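Local coordinates for PUA domain-containing protein (PDB 2Q07) that is of unknown detailed function but belongs to the archaeosine synthase family and probably binds RNA during tRNA modification, at residues V58-I63 with Q158-K163; R50-K55 with D146-E151. All coordinates share one frame; numbering follows the deposited sequence.

Contact 1 (V58-I63 with Q158-K163)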
loop_
_atom_site.group_PDB
_atom_site.type_symbol
_atom_site.label_atom_id
_atom_site.label_comp_id
_atom_site.label_asym_id
_atom_site.label_seq_id
_atom_site.Cartn_x
_atom_site.Cartn_y
_atom_site.Cartn_z
ATOM N N VAL A 58 -6.193 -5.898 17.785
ATOM C CA VAL A 58 -4.882 -5.569 17.247
ATOM C C VAL A 58 -4.689 -4.059 17.092
ATOM O O VAL A 58 -5.272 -3.444 16.206
ATOM C CB VAL A 58 -4.688 -6.273 15.883
ATOM C CG1 VAL A 58 -3.348 -5.912 15.288
ATOM C CG2 VAL A 58 -4.817 -7.788 16.066
ATOM N N ASN A 59 -3.866 -3.477 17.962
ATOM C CA ASN A 59 -3.585 -2.044 17.922
ATOM C C ASN A 59 -2.117 -1.726 17.689
ATOM O O ASN A 59 -1.615 -0.692 18.132
ATOM C CB ASN A 59 -4.042 -1.348 19.205
ATOM C CG ASN A 59 -5.539 -1.163 19.263
ATOM O OD1 ASN A 59 -6.185 -0.945 18.243
ATOM N ND2 ASN A 59 -6.098 -1.233 20.463
ATOM N N VAL A 60 -1.430 -2.631 17.008
ATOM C CA VAL A 60 -0.034 -2.419 16.673
ATOM C C VAL A 60 0.077 -2.637 15.173
ATOM O O VAL A 60 -0.845 -3.168 14.556
ATOM C CB VAL A 60 0.883 -3.397 17.414
ATOM C CG1 VAL A 60 0.740 -3.194 18.930
ATOM C CG2 VAL A 60 0.547 -4.829 17.016
ATOM N N ASN A 61 1.192 -2.213 14.592
ATOM C CA ASN A 61 1.420 -2.363 13.158
ATOM C C ASN A 61 1.552 -3.831 12.792
ATOM O O ASN A 61 1.954 -4.651 13.625
ATOM C CB ASN A 61 2.685 -1.604 12.755
ATOM C CG ASN A 61 2.417 -0.137 12.492
ATOM O OD1 ASN A 61 1.964 0.233 11.402
ATOM N ND2 ASN A 61 2.677 0.711 13.490
ATOM N N GLU A 62 1.231 -4.155 11.541
ATOM C CA GLU A 62 1.283 -5.535 11.074
ATOM C C GLU A 62 2.071 -5.684 9.787
ATOM O O GLU A 62 2.002 -4.844 8.898
ATOM C CB GLU A 62 -0.136 -6.065 10.825
ATOM C CG GLU A 62 -1.015 -6.184 12.060
ATOM C CD GLU A 62 -2.500 -6.195 11.707
ATOM O OE1 GLU A 62 -2.974 -5.202 11.110
ATOM O OE2 GLU A 62 -3.192 -7.190 12.016
ATOM N N ILE A 63 2.826 -6.763 9.697
ATOM C CA ILE A 63 3.576 -7.046 8.492
ATOM C C ILE A 63 3.289 -8.504 8.185
ATOM O O ILE A 63 3.444 -9.367 9.045
ATOM C CB ILE A 63 5.085 -6.828 8.691
ATOM C CG1 ILE A 63 5.370 -5.332 8.884
ATOM C CG2 ILE A 63 5.853 -7.389 7.496
ATOM C CD1 ILE A 63 6.814 -5.009 9.139
ATOM N N GLN A 158 -0.739 -11.328 25.658
ATOM C CA GLN A 158 0.185 -10.888 26.685
ATOM C C GLN A 158 1.345 -10.057 26.172
ATOM O O GLN A 158 2.073 -9.468 26.963
ATOM C CB GLN A 158 0.657 -12.096 27.502
ATOM C CG GLN A 158 -0.395 -12.479 28.539
ATOM C CD GLN A 158 -0.127 -13.790 29.251
ATOM O OE1 GLN A 158 1.020 -14.120 29.575
ATOM N NE2 GLN A 158 -1.199 -14.541 29.518
ATOM N N GLU A 159 1.497 -9.991 24.849
ATOM C CA GLU A 159 2.565 -9.210 24.220
ATOM C C GLU A 159 2.077 -7.922 23.552
ATOM O O GLU A 159 2.834 -6.968 23.451
ATOM C CB GLU A 159 3.291 -10.025 23.140
ATOM C CG GLU A 159 4.123 -11.203 23.623
ATOM C CD GLU A 159 5.167 -10.815 24.647
ATOM O OE1 GLU A 159 5.703 -9.688 24.576
ATOM O OE2 GLU A 159 5.463 -11.650 25.522
ATOM N N ILE A 160 0.829 -7.892 23.088
ATOM C CA ILE A 160 0.323 -6.712 22.383
ATOM C C ILE A 160 -0.927 -6.050 22.961
ATOM O O ILE A 160 -1.489 -5.143 22.339
ATOM C CB ILE A 160 0.031 -7.033 20.886
ATOM C CG1 ILE A 160 -1.153 -7.999 20.775
ATOM C CG2 ILE A 160 1.264 -7.637 20.223
ATOM C CD1 ILE A 160 -1.645 -8.216 19.346
ATOM N N GLU A 161 -1.364 -6.497 24.135
ATOM C CA GLU A 161 -2.553 -5.934 24.778
ATOM C C GLU A 161 -2.444 -4.406 24.790
ATOM O O GLU A 161 -1.438 -3.864 25.235
ATOM C CB GLU A 161 -2.664 -6.454 26.216
ATOM C CG GLU A 161 -4.089 -6.560 26.740
ATOM C CD GLU A 161 -4.846 -7.731 26.135
ATOM O OE1 GLU A 161 -4.854 -7.849 24.887
ATOM O OE2 GLU A 161 -5.434 -8.532 26.903
ATOM N N SER A 162 -3.472 -3.714 24.303
ATOM C CA SER A 162 -3.443 -2.249 24.265
ATOM C C SER A 162 -4.747 -1.603 24.725
ATOM O O SER A 162 -5.827 -2.173 24.577
ATOM C CB SER A 162 -3.106 -1.763 22.857
ATOM O OG SER A 162 -4.105 -2.172 21.943
ATOM N N LYS A 163 -4.626 -0.387 25.250
ATOM C CA LYS A 163 -5.752 0.373 25.791
ATOM C C LYS A 163 -6.945 0.719 24.883
ATOM O O LYS A 163 -8.057 0.249 25.128
ATOM C CB LYS A 163 -5.228 1.662 26.448
ATOM C CG LYS A 163 -4.232 1.436 27.595
ATOM C CD LYS A 163 -2.905 0.858 27.094
ATOM C CE LYS A 163 -1.928 0.571 28.232
ATOM N NZ LYS A 163 -2.396 -0.510 29.148
HETATM O O HOH W 1 -3.146 -4.442 20.287
#
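Val60 and Ile160 meet through single methyl groups, Val60 CG2 lying 4.3 Å from Ile160 CG2, while beside them a bridging water and an asparagine link the two backbones by polar means. In Ile160 the first torsion (68°) places CG1 between the backbone N and the carbonyl carbon and leaves the CG2 branch to face the valine. Both side chains are buried: Val60 also rests on Thr31 and Leu33, and Ile160 on Val117, so the methyl pair extends an apolar surface that the sheet has already laid down.

The polar half centres on the water. It accepts from Asn59 N at 2.6 Å and donates to Ile160 O at 2.7 Å, using a carbonyl at the very end of the helix, just before Glu161 departs from helical geometry. Asn59 has CG anti to its carbonyl carbon (chi1 -76°), which carries the amide across to residues 162-164. There ND2 donates to Gly164 O. A third bond to the water, from Ser162 OG, and one from Asn59 ND2 to the same hydroxyl are less certain, since OG is modelled too close to its surroundings. The amide thus reaches past the serine to the chain beyond it.

As an example of how a helix end is tied to a sheet, the water bridges a C-terminal carbonyl and the backbone just before strand 61-65. The arrangement belongs to the alternating alpha/beta domain, whose family is grouped with the UDG-like proteins, at the point where its helix 150-160 gives way to the loop that leads to helix 168-181.

Contact 2 (R50-K55 with D146-E151)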
loop_
_atom_site.group_PDB
_atom_site.type_symbol
_atom_site.label_atom_id
_atom_site.label_comp_id
_atom_site.label_asym_id
_atom_site.label_seq_id
_atom_site.Cartn_x
_atom_site.Cartn_y
_atom_site.Cartn_z
ATOM N N ARG A 50 -8.894 -12.859 9.950
ATOM C CA ARG A 50 -10.146 -12.458 10.582
ATOM C C ARG A 50 -10.358 -13.160 11.933
ATOM O O ARG A 50 -10.749 -12.523 12.912
ATOM C CB ARG A 50 -11.324 -12.722 9.643
ATOM C CG ARG A 50 -11.512 -11.638 8.603
ATOM C CD ARG A 50 -12.743 -11.862 7.739
ATOM N NE ARG A 50 -12.597 -12.990 6.825
ATOM C CZ ARG A 50 -13.237 -14.149 6.947
ATOM N NH1 ARG A 50 -14.077 -14.346 7.955
ATOM N NH2 ARG A 50 -13.043 -15.112 6.051
ATOM N N ALA A 51 -10.086 -14.463 11.990
ATOM C CA ALA A 51 -10.238 -15.216 13.235
ATOM C C ALA A 51 -9.326 -14.627 14.308
ATOM O O ALA A 51 -9.739 -14.423 15.450
ATOM C CB ALA A 51 -9.901 -16.687 13.010
ATOM N N LEU A 52 -8.079 -14.361 13.933
ATOM C CA LEU A 52 -7.109 -13.783 14.854
ATOM C C LEU A 52 -7.573 -12.438 15.407
ATOM O O LEU A 52 -7.632 -12.239 16.617
ATOM C CB LEU A 52 -5.770 -13.593 14.145
ATOM C CG LEU A 52 -4.677 -14.591 14.500
ATOM C CD1 LEU A 52 -3.445 -14.345 13.629
ATOM C CD2 LEU A 52 -4.342 -14.450 15.979
ATOM N N ARG A 53 -7.899 -11.516 14.510
ATOM C CA ARG A 53 -8.349 -10.191 14.919
ATOM C C ARG A 53 -9.680 -10.245 15.646
ATOM O O ARG A 53 -10.117 -9.264 16.254
ATOM C CB ARG A 53 -8.435 -9.277 13.698
ATOM C CG ARG A 53 -7.061 -8.929 13.163
ATOM C CD ARG A 53 -7.109 -8.148 11.870
ATOM N NE ARG A 53 -6.071 -7.124 11.867
ATOM C CZ ARG A 53 -6.241 -5.895 12.345
ATOM N NH1 ARG A 53 -7.410 -5.542 12.851
ATOM N NH2 ARG A 53 -5.240 -5.028 12.338
ATOM N N SER A 54 -10.320 -11.402 15.584
ATOM C CA SER A 54 -11.597 -11.602 16.250
ATOM C C SER A 54 -11.371 -11.965 17.724
ATOM O O SER A 54 -12.152 -11.583 18.606
ATOM C CB SER A 54 -12.371 -12.719 15.553
ATOM O OG SER A 54 -13.566 -13.003 16.249
ATOM N N LYS A 55 -10.289 -12.688 17.981
ATOM C CA LYS A 55 -9.954 -13.120 19.326
ATOM C C LYS A 55 -9.036 -12.166 20.087
ATOM O O LYS A 55 -8.868 -12.298 21.304
ATOM C CB LYS A 55 -9.335 -14.518 19.279
ATOM C CG LYS A 55 -10.356 -15.646 19.130
ATOM C CD LYS A 55 -11.225 -15.483 17.887
ATOM C CE LYS A 55 -12.262 -16.594 17.785
ATOM N NZ LYS A 55 -11.627 -17.946 17.757
ATOM N N ASP A 146 0.387 -23.814 16.106
ATOM C CA ASP A 146 -0.836 -23.206 15.580
ATOM C C ASP A 146 -0.935 -21.732 15.961
ATOM O O ASP A 146 -0.867 -21.387 17.132
ATOM C CB ASP A 146 -2.045 -23.960 16.144
ATOM C CG ASP A 146 -3.285 -23.814 15.286
ATOM O OD1 ASP A 146 -3.534 -22.703 14.762
ATOM O OD2 ASP A 146 -4.019 -24.821 15.148
ATOM N N VAL A 147 -1.109 -20.860 14.973
ATOM C CA VAL A 147 -1.217 -19.432 15.255
ATOM C C VAL A 147 -2.575 -19.087 15.885
ATOM O O VAL A 147 -2.733 -18.040 16.518
ATOM C CB VAL A 147 -1.015 -18.587 13.962
ATOM C CG1 VAL A 147 0.425 -18.692 13.491
ATOM C CG2 VAL A 147 -1.952 -19.066 12.868
ATOM N N LEU A 148 -3.534 -19.999 15.735
ATOM C CA LEU A 148 -4.891 -19.817 16.242
ATOM C C LEU A 148 -5.280 -20.639 17.486
ATOM O O LEU A 148 -6.453 -20.697 17.841
ATOM C CB LEU A 148 -5.885 -20.107 15.113
ATOM C CG LEU A 148 -6.290 -19.002 14.125
ATOM C CD1 LEU A 148 -5.126 -18.093 13.787
ATOM C CD2 LEU A 148 -6.846 -19.659 12.868
ATOM N N SER A 149 -4.317 -21.268 18.149
ATOM C CA SER A 149 -4.629 -22.062 19.339
ATOM C C SER A 149 -4.887 -21.157 20.542
ATOM O O SER A 149 -4.432 -20.015 20.573
ATOM C CB SER A 149 -3.482 -23.025 19.658
ATOM O OG SER A 149 -2.318 -22.322 20.058
ATOM N N ASP A 150 -5.618 -21.659 21.534
ATOM C CA ASP A 150 -5.916 -20.860 22.722
ATOM C C ASP A 150 -4.639 -20.426 23.428
ATOM O O ASP A 150 -4.587 -19.365 24.049
ATOM C CB ASP A 150 -6.786 -21.643 23.709
ATOM C CG ASP A 150 -8.081 -22.125 23.091
ATOM O OD1 ASP A 150 -8.720 -21.349 22.346
ATOM O OD2 ASP A 150 -8.466 -23.279 23.367
ATOM N N GLU A 151 -3.611 -21.258 23.337
ATOM C CA GLU A 151 -2.339 -20.959 23.966
ATOM C C GLU A 151 -1.622 -19.852 23.196
ATOM O O GLU A 151 -1.052 -18.942 23.794
ATOM C CB GLU A 151 -1.482 -22.218 24.005
ATOM C CG GLU A 151 -0.122 -22.033 24.631
ATOM C CD GLU A 151 0.638 -23.344 24.728
ATOM O OE1 GLU A 151 0.245 -24.197 25.552
ATOM O OE2 GLU A 151 1.618 -23.529 23.974
#
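The turn that starts helix 150-160 is an Asx turn within a type I beta turn, and its leucine packs against helix 47-55. Leu148 divides its two methyls between consecutive residues of that helix. CD1 approaches the branch point of Leu52, with Leu52 CG 3.6 Å from Leu148 CD1, and the two side chains cross obliquely. CD2 goes to the neighbouring residue, Ala51 CB standing 4.3 Å from Leu148 CD2. The first torsion of Leu52, at -105°, departs well from the usual staggered values; it swings the isobutyl end closer to the turn than the direction of its CB would suggest. One of its methyls faces the turn backbone, with Leu52 CD2 4.0 Å from Val147 O, an oxygen whose hydrogen-bonding partner is His119 NE2.

The backbone of Leu148 is held from within its own segment. Asp146 OD1 accepts a hydrogen bond from Leu148 N at 2.9 Å, the N-H approaching from the anti side of the carboxylate and 32° out of its plane. Ser149 then occupies the N-cap position, and its OG caps Ser152 N. The aspartate closes the turn and the serine caps the helix that follows, with Leu148 between them.

Helix 47-55 forms the connection between the parallel neighbours 31-36 and 61-65, a beta-alpha-beta crossover. The turn 146-149 belongs to the segment running from the outermost strand 138-141 into helix 150-160, and through His119 it is also held just beyond the end of strand 115-118.

In the fold
Along the chain the four segments come in the order 50-55, 58-63, 146-151 and 158-163, so the two contacts cross: contact 2 joins the first to the third, and contact 1 the second to the fourth. Each closes a loop of about ninety residues that takes in strands 70-72, 115-118 and 138-141. Contact 2 fixes the start of helix 150-160 against helix 47-55, and contact 1 its end against the residues just before strand 61-65. Their centres are about 13 Å apart, and a salt bridge between Arg53 NH2 and Glu62 OE1, at 2.6 Å, joins them directly. Together they bind helix 150-160 to the opening half of this domain.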